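Local coordinates for cyclic UMP-AMP synthase (Rhodothermus marinus SG0.5JP17-172, PDB 6E0K), which joins UTP and ATP into the second messenger 3',3'-cyclic UMP-AMP, which activates the effectors of a bacterial CBASS antiphage defence, at residues A[35-40]-A[96-101]; A[105-110]-A[121-126]. One frame throughout, in Å; residues are numbered along the deposited sequence.

Interaction 1 of 2, residues A[35-40]-A[96-101]; sequences KWPKGK and YSDVER
Trp36 and Asp98 are the closest pair of CA atoms, 7.6 Å apart, where the loop between helix 18-32 and strand 42-45 passes a turn of helix 92-107 in the nucleotidyltransferase domain. No hydrogen bond joins the segments; the contact is made almost wholly by side chains. Trp36 sends its six-membered ring to the helix, CG anti to its own carbonyl carbon (chi1 -65°). The ring's edge meets one branch of Val99, CH2 lying 3.9 Å from CG2, while CZ3 rests 3.7 Å from CB of Asp98. The indole and carboxylate planes stand 83° apart. Pro37, coming from the opposite direction to Asp98, brings its ring carbon CG to 3.4 Å from OD2. The polar ends turn to other partners: Trp36 NE1 bonds to the carbonyl of Leu31, and Asp98 OD2 to the hydroxyl of Tyr90. Asp98 OD1 is held by Tyr34 and by the salt bridge from NH2 of Arg101 (3.0 Å), which comes from above the carboxylate plane. The flat indole of Trp36 and the rigid ring of Pro37 suit a loop packed on a helix, and Val99 extends this layer to Leu119 of the sheet. The charge of Arg101, with the bonds to Tyr34 and Tyr90, would probably favour the ionised form of buried Asp98.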
loop_
_atom_site.group_PDB
_atom_site.type_symbol
_atom_site.label_atom_id
_atom_site.label_comp_id
_atom_site.label_asym_id
_atom_site.label_seq_id
_atom_site.Cartn_x
_atom_site.Cartn_y
_atom_site.Cartn_z
ATOM N N LYS A 35 -9.031 23.939 14.735
ATOM C CA LYS A 35 -8.673 23.931 16.150
ATOM C C LYS A 35 -8.960 22.539 16.701
ATOM O O LYS A 35 -10.121 22.131 16.812
ATOM C CB LYS A 35 -9.436 25.008 16.920
ATOM C CG LYS A 35 -9.040 25.089 18.388
ATOM C CD LYS A 35 -9.826 26.157 19.134
ATOM C CE LYS A 35 -9.440 26.203 20.613
ATOM N NZ LYS A 35 -8.006 26.579 20.819
ATOM N N TRP A 36 -7.902 21.816 17.053
ATOM C CA TRP A 36 -8.030 20.415 17.435
ATOM C C TRP A 36 -8.264 20.295 18.933
ATOM O O TRP A 36 -7.451 20.798 19.720
ATOM C CB TRP A 36 -6.795 19.647 17.018
ATOM C CG TRP A 36 -6.708 19.655 15.534
ATOM C CD1 TRP A 36 -5.996 20.517 14.762
ATOM C CD2 TRP A 36 -7.440 18.818 14.640
ATOM N NE1 TRP A 36 -6.206 20.243 13.428
ATOM C CE2 TRP A 36 -7.087 19.195 13.329
ATOM C CE3 TRP A 36 -8.334 17.754 14.820
ATOM C CZ2 TRP A 36 -7.607 18.562 12.206
ATOM C CZ3 TRP A 36 -8.846 17.126 13.713
ATOM C CH2 TRP A 36 -8.485 17.532 12.414
ATOM N N PRO A 37 -9.336 19.656 19.367
ATOM C CA PRO A 37 -9.631 19.649 20.805
ATOM C C PRO A 37 -8.769 18.680 21.600
ATOM O O PRO A 37 -8.585 18.869 22.807
ATOM C CB PRO A 37 -11.112 19.252 20.850
ATOM C CG PRO A 37 -11.322 18.436 19.633
ATOM C CD PRO A 37 -10.413 19.030 18.576
ATOM N N LYS A 38 -8.238 17.642 20.959
ATOM C CA LYS A 38 -7.586 16.571 21.709
ATOM C C LYS A 38 -6.367 16.058 20.967
ATOM O O LYS A 38 -6.077 14.858 20.961
ATOM C CB LYS A 38 -8.563 15.426 21.992
ATOM C CG LYS A 38 -9.825 15.825 22.756
ATOM C CD LYS A 38 -9.560 16.033 24.240
ATOM C CE LYS A 38 -10.828 16.468 24.969
ATOM N NZ LYS A 38 -11.343 17.770 24.466
ATOM N N GLY A 39 -5.629 16.950 20.336
ATOM C CA GLY A 39 -4.450 16.480 19.639
ATOM C C GLY A 39 -4.579 16.743 18.152
ATOM O O GLY A 39 -5.625 16.498 17.535
ATOM N N LYS A 40 -3.525 17.229 17.580
ATOM C CA LYS A 40 -3.491 17.495 16.153
ATOM C C LYS A 40 -2.954 16.273 15.421
ATOM O O LYS A 40 -1.886 15.768 15.783
ATOM C CB LYS A 40 -2.610 18.691 15.876
ATOM C CG LYS A 40 -2.552 19.088 14.445
ATOM C CD LYS A 40 -1.644 20.282 14.333
ATOM C CE LYS A 40 -1.643 20.813 12.944
ATOM N NZ LYS A 40 -0.917 22.116 12.923
ATOM N N TYR A 96 -12.996 11.454 13.698
ATOM C CA TYR A 96 -13.505 11.452 12.332
ATOM C C TYR A 96 -14.365 12.688 12.064
ATOM O O TYR A 96 -14.197 13.374 11.046
ATOM C CB TYR A 96 -14.294 10.158 12.110
ATOM C CG TYR A 96 -14.741 9.933 10.707
ATOM C CD1 TYR A 96 -15.851 10.600 10.190
ATOM C CD2 TYR A 96 -14.075 9.043 9.896
ATOM C CE1 TYR A 96 -16.264 10.407 8.882
ATOM C CE2 TYR A 96 -14.490 8.844 8.603
ATOM C CZ TYR A 96 -15.592 9.536 8.093
ATOM O OH TYR A 96 -15.998 9.328 6.779
ATOM N N SER A 97 -15.272 13.012 12.994
ATOM C CA SER A 97 -16.135 14.176 12.794
ATOM C C SER A 97 -15.331 15.471 12.750
ATOM O O SER A 97 -15.654 16.392 11.982
ATOM C CB SER A 97 -17.197 14.226 13.884
ATOM O OG SER A 97 -18.113 13.158 13.700
ATOM N N ASP A 98 -14.260 15.554 13.548
ATOM C CA ASP A 98 -13.411 16.742 13.491
ATOM C C ASP A 98 -12.664 16.831 12.166
ATOM O O ASP A 98 -12.557 17.918 11.582
ATOM C CB ASP A 98 -12.418 16.748 14.653
ATOM C CG ASP A 98 -13.039 17.244 15.944
ATOM O OD1 ASP A 98 -13.888 18.165 15.898
ATOM O OD2 ASP A 98 -12.672 16.705 17.017
ATOM N N VAL A 99 -12.106 15.709 11.693
ATOM C CA VAL A 99 -11.403 15.727 10.410
ATOM C C VAL A 99 -12.357 16.123 9.291
ATOM O O VAL A 99 -12.027 16.959 8.441
ATOM C CB VAL A 99 -10.743 14.368 10.124
ATOM C CG1 VAL A 99 -10.122 14.379 8.734
ATOM C CG2 VAL A 99 -9.670 14.051 11.160
ATOM N N GLU A 100 -13.561 15.532 9.279
ATOM C CA GLU A 100 -14.546 15.882 8.255
ATOM C C GLU A 100 -14.878 17.372 8.293
ATOM O O GLU A 100 -14.943 18.024 7.242
ATOM C CB GLU A 100 -15.807 15.034 8.432
ATOM C CG GLU A 100 -16.864 15.210 7.343
ATOM C CD GLU A 100 -18.110 14.385 7.631
ATOM O OE1 GLU A 100 -18.518 14.311 8.811
ATOM O OE2 GLU A 100 -18.676 13.800 6.684
ATOM N N ARG A 101 -15.064 17.932 9.492
ATOM C CA ARG A 101 -15.357 19.358 9.606
ATOM C C ARG A 101 -14.197 20.203 9.098
ATOM O O ARG A 101 -14.406 21.188 8.384
ATOM C CB ARG A 101 -15.675 19.718 11.058
ATOM C CG ARG A 101 -17.128 19.512 11.437
ATOM C CD ARG A 101 -17.440 20.161 12.776
ATOM N NE ARG A 101 -16.842 19.413 13.878
ATOM C CZ ARG A 101 -17.380 18.317 14.400
ATOM N NH1 ARG A 101 -18.521 17.848 13.912
ATOM N NH2 ARG A 101 -16.779 17.684 15.400
#

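Interaction 2 of 2, residues A[105-110]-A[121-126]; sequences DYYGAS and VETTYL
Tyr107, in the last turn of helix 92-107, turns one face of its ring to Val121. CG1 of Val121 stands over that face, a CH-pi contact 3.8 Å from the ring centroid and 21° off the normal, displaced toward the CD2-CE2 side. The opposite face receives CD2 of Tyr106, centred over the ring. The side chains of Tyr107 and Val121 cross at about a right angle, and Val121 reaches the ring with the branch that is anti to its backbone N (chi1 180°). Thr123 instead runs alongside Tyr107, pointing the same way, and its methyl CG2 lies 3.7 Å from the phenol OH. A flat ring with a polar end suits this site: the hydroxyl bonds to Ser26 OG on helix 18-32, while the ring carbons pack on Val121, the Thr123 methyl and Tyr106, with Glu122 O approaching CD1 obliquely. In the nucleotidyltransferase domain the contact sets the end of a helix against strand 119-122 of the mixed sheet, and Tyr107 also touches Ile27 of helix 18-32. Gly108, with positive phi, lets the chain leave the helix directly after Tyr107. Thr123 divides its two branches: CG2 serves the tyrosine, whereas OG1 accepts from the backbone N of Tyr125 at 2.9 Å, forming an ST turn, and donates to the carbonyl O of Leu126 at 2.7 Å.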
loop_
_atom_site.group_PDB
_atom_site.type_symbol
_atom_site.label_atom_id
_atom_site.label_comp_id
_atom_site.label_asym_id
_atom_site.label_seq_id
_atom_site.Cartn_x
_atom_site.Cartn_y
_atom_site.Cartn_z
ATOM N N ASP A 105 -14.608 22.665 5.994
ATOM C CA ASP A 105 -14.398 24.101 6.187
ATOM C C ASP A 105 -13.440 24.648 5.141
ATOM O O ASP A 105 -13.626 25.759 4.632
ATOM C CB ASP A 105 -13.828 24.393 7.579
ATOM C CG ASP A 105 -14.838 24.203 8.706
ATOM O OD1 ASP A 105 -16.064 24.170 8.456
ATOM O OD2 ASP A 105 -14.383 24.106 9.871
ATOM N N TYR A 106 -12.404 23.880 4.813
ATOM C CA TYR A 106 -11.370 24.393 3.925
ATOM C C TYR A 106 -11.771 24.286 2.451
ATOM O O TYR A 106 -11.667 25.267 1.704
ATOM C CB TYR A 106 -10.053 23.668 4.192
ATOM C CG TYR A 106 -8.919 24.171 3.333
ATOM C CD1 TYR A 106 -8.220 25.318 3.680
ATOM C CD2 TYR A 106 -8.560 23.497 2.179
ATOM C CE1 TYR A 106 -7.188 25.786 2.887
ATOM C CE2 TYR A 106 -7.534 23.946 1.387
ATOM C CZ TYR A 106 -6.850 25.092 1.744
ATOM O OH TYR A 106 -5.821 25.524 0.934
ATOM N N TYR A 107 -12.230 23.110 2.009
ATOM C CA TYR A 107 -12.515 22.882 0.594
ATOM C C TYR A 107 -13.953 23.190 0.199
ATOM O O TYR A 107 -14.214 23.407 -0.994
ATOM C CB TYR A 107 -12.231 21.430 0.207
ATOM C CG TYR A 107 -10.794 21.019 0.361
ATOM C CD1 TYR A 107 -9.852 21.374 -0.598
ATOM C CD2 TYR A 107 -10.376 20.249 1.458
ATOM C CE1 TYR A 107 -8.524 20.994 -0.464
ATOM C CE2 TYR A 107 -9.059 19.881 1.606
ATOM C CZ TYR A 107 -8.135 20.247 0.639
ATOM O OH TYR A 107 -6.816 19.872 0.786
ATOM N N GLY A 108 -14.877 23.201 1.152
ATOM C CA GLY A 108 -16.292 23.342 0.874
ATOM C C GLY A 108 -16.997 21.999 0.856
ATOM O O GLY A 108 -16.431 20.972 0.466
ATOM N N ALA A 109 -18.268 22.003 1.275
ATOM C CA ALA A 109 -19.030 20.764 1.367
ATOM C C ALA A 109 -19.071 20.009 0.041
ATOM O O ALA A 109 -19.071 18.773 0.034
ATOM C CB ALA A 109 -20.451 21.059 1.851
ATOM N N SER A 110 -19.096 20.721 -1.087
ATOM C CA SER A 110 -19.218 20.029 -2.365
ATOM C C SER A 110 -17.976 19.228 -2.728
ATOM O O SER A 110 -18.029 18.426 -3.668
ATOM C CB SER A 110 -19.522 21.030 -3.483
ATOM O OG SER A 110 -18.402 21.841 -3.773
ATOM N N VAL A 121 -11.757 13.567 -0.972
ATOM C CA VAL A 121 -11.601 15.011 -1.044
ATOM C C VAL A 121 -11.143 15.384 -2.443
ATOM O O VAL A 121 -10.136 14.856 -2.925
ATOM C CB VAL A 121 -10.589 15.516 -0.002
ATOM C CG1 VAL A 121 -10.447 17.017 -0.100
ATOM C CG2 VAL A 121 -11.004 15.070 1.409
ATOM N N GLU A 122 -11.878 16.286 -3.091
ATOM C CA GLU A 122 -11.446 16.881 -4.356
ATOM C C GLU A 122 -10.616 18.123 -4.038
ATOM O O GLU A 122 -11.169 19.154 -3.650
ATOM C CB GLU A 122 -12.652 17.242 -5.219
ATOM C CG GLU A 122 -13.589 16.069 -5.474
ATOM C CD GLU A 122 -12.895 14.903 -6.140
ATOM O OE1 GLU A 122 -12.128 15.144 -7.104
ATOM O OE2 GLU A 122 -13.113 13.749 -5.691
ATOM N N THR A 123 -9.296 18.023 -4.188
ATOM C CA THR A 123 -8.432 19.187 -4.012
ATOM C C THR A 123 -8.236 19.897 -5.350
ATOM O O THR A 123 -8.719 19.461 -6.396
ATOM C CB THR A 123 -7.066 18.814 -3.420
ATOM O OG1 THR A 123 -6.208 18.264 -4.438
ATOM C CG2 THR A 123 -7.193 17.806 -2.244
ATOM N N THR A 124 -7.512 21.018 -5.321
ATOM C CA THR A 124 -7.138 21.705 -6.554
ATOM C C THR A 124 -5.987 21.032 -7.286
ATOM O O THR A 124 -5.569 21.524 -8.338
ATOM C CB THR A 124 -6.741 23.149 -6.265
ATOM O OG1 THR A 124 -5.635 23.134 -5.353
ATOM C CG2 THR A 124 -7.907 23.901 -5.649
ATOM N N TYR A 125 -5.464 19.926 -6.745
ATOM C CA TYR A 125 -4.406 19.169 -7.379
ATOM C C TYR A 125 -5.020 17.851 -7.827
ATOM O O TYR A 125 -5.689 17.819 -8.881
ATOM C CB TYR A 125 -3.226 19.034 -6.408
ATOM C CG TYR A 125 -2.638 20.384 -6.064
ATOM C CD1 TYR A 125 -1.808 21.031 -6.973
ATOM C CD2 TYR A 125 -2.914 21.003 -4.851
ATOM C CE1 TYR A 125 -1.266 22.269 -6.681
ATOM C CE2 TYR A 125 -2.378 22.247 -4.553
ATOM C CZ TYR A 125 -1.548 22.869 -5.480
ATOM O OH TYR A 125 -0.987 24.105 -5.212
ATOM N N LEU A 126 -4.857 16.763 -7.085
ATOM C CA LEU A 126 -5.504 15.491 -7.368
ATOM C C LEU A 126 -6.567 15.159 -6.331
ATOM O O LEU A 126 -6.580 15.716 -5.229
ATOM C CB LEU A 126 -4.474 14.350 -7.398
ATOM C CG LEU A 126 -3.611 14.370 -8.654
ATOM C CD1 LEU A 126 -2.362 13.551 -8.422
ATOM C CD2 LEU A 126 -4.389 13.840 -9.848
#

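Overall arrangement
Helix 92-107 is the element common to both contacts: interaction 1 uses its middle and interaction 2 its C-terminal end, with centres about 17 Å apart. In the sequence, 35-40 and 96-101 both precede 105-110 and 121-126. The first sets a loop on the helix; the second ties the helix end to strand 119-122 of the mixed sheet. All four segments lie in the nucleotidyltransferase domain. Strand 119-122 contains Leu119 of the UTP site and pairs with strand 127-138, which carries the magnesium ligand Asp129. The shared helix packs on these two strands through Tyr96 and Val99, which touch Leu119 and Val132.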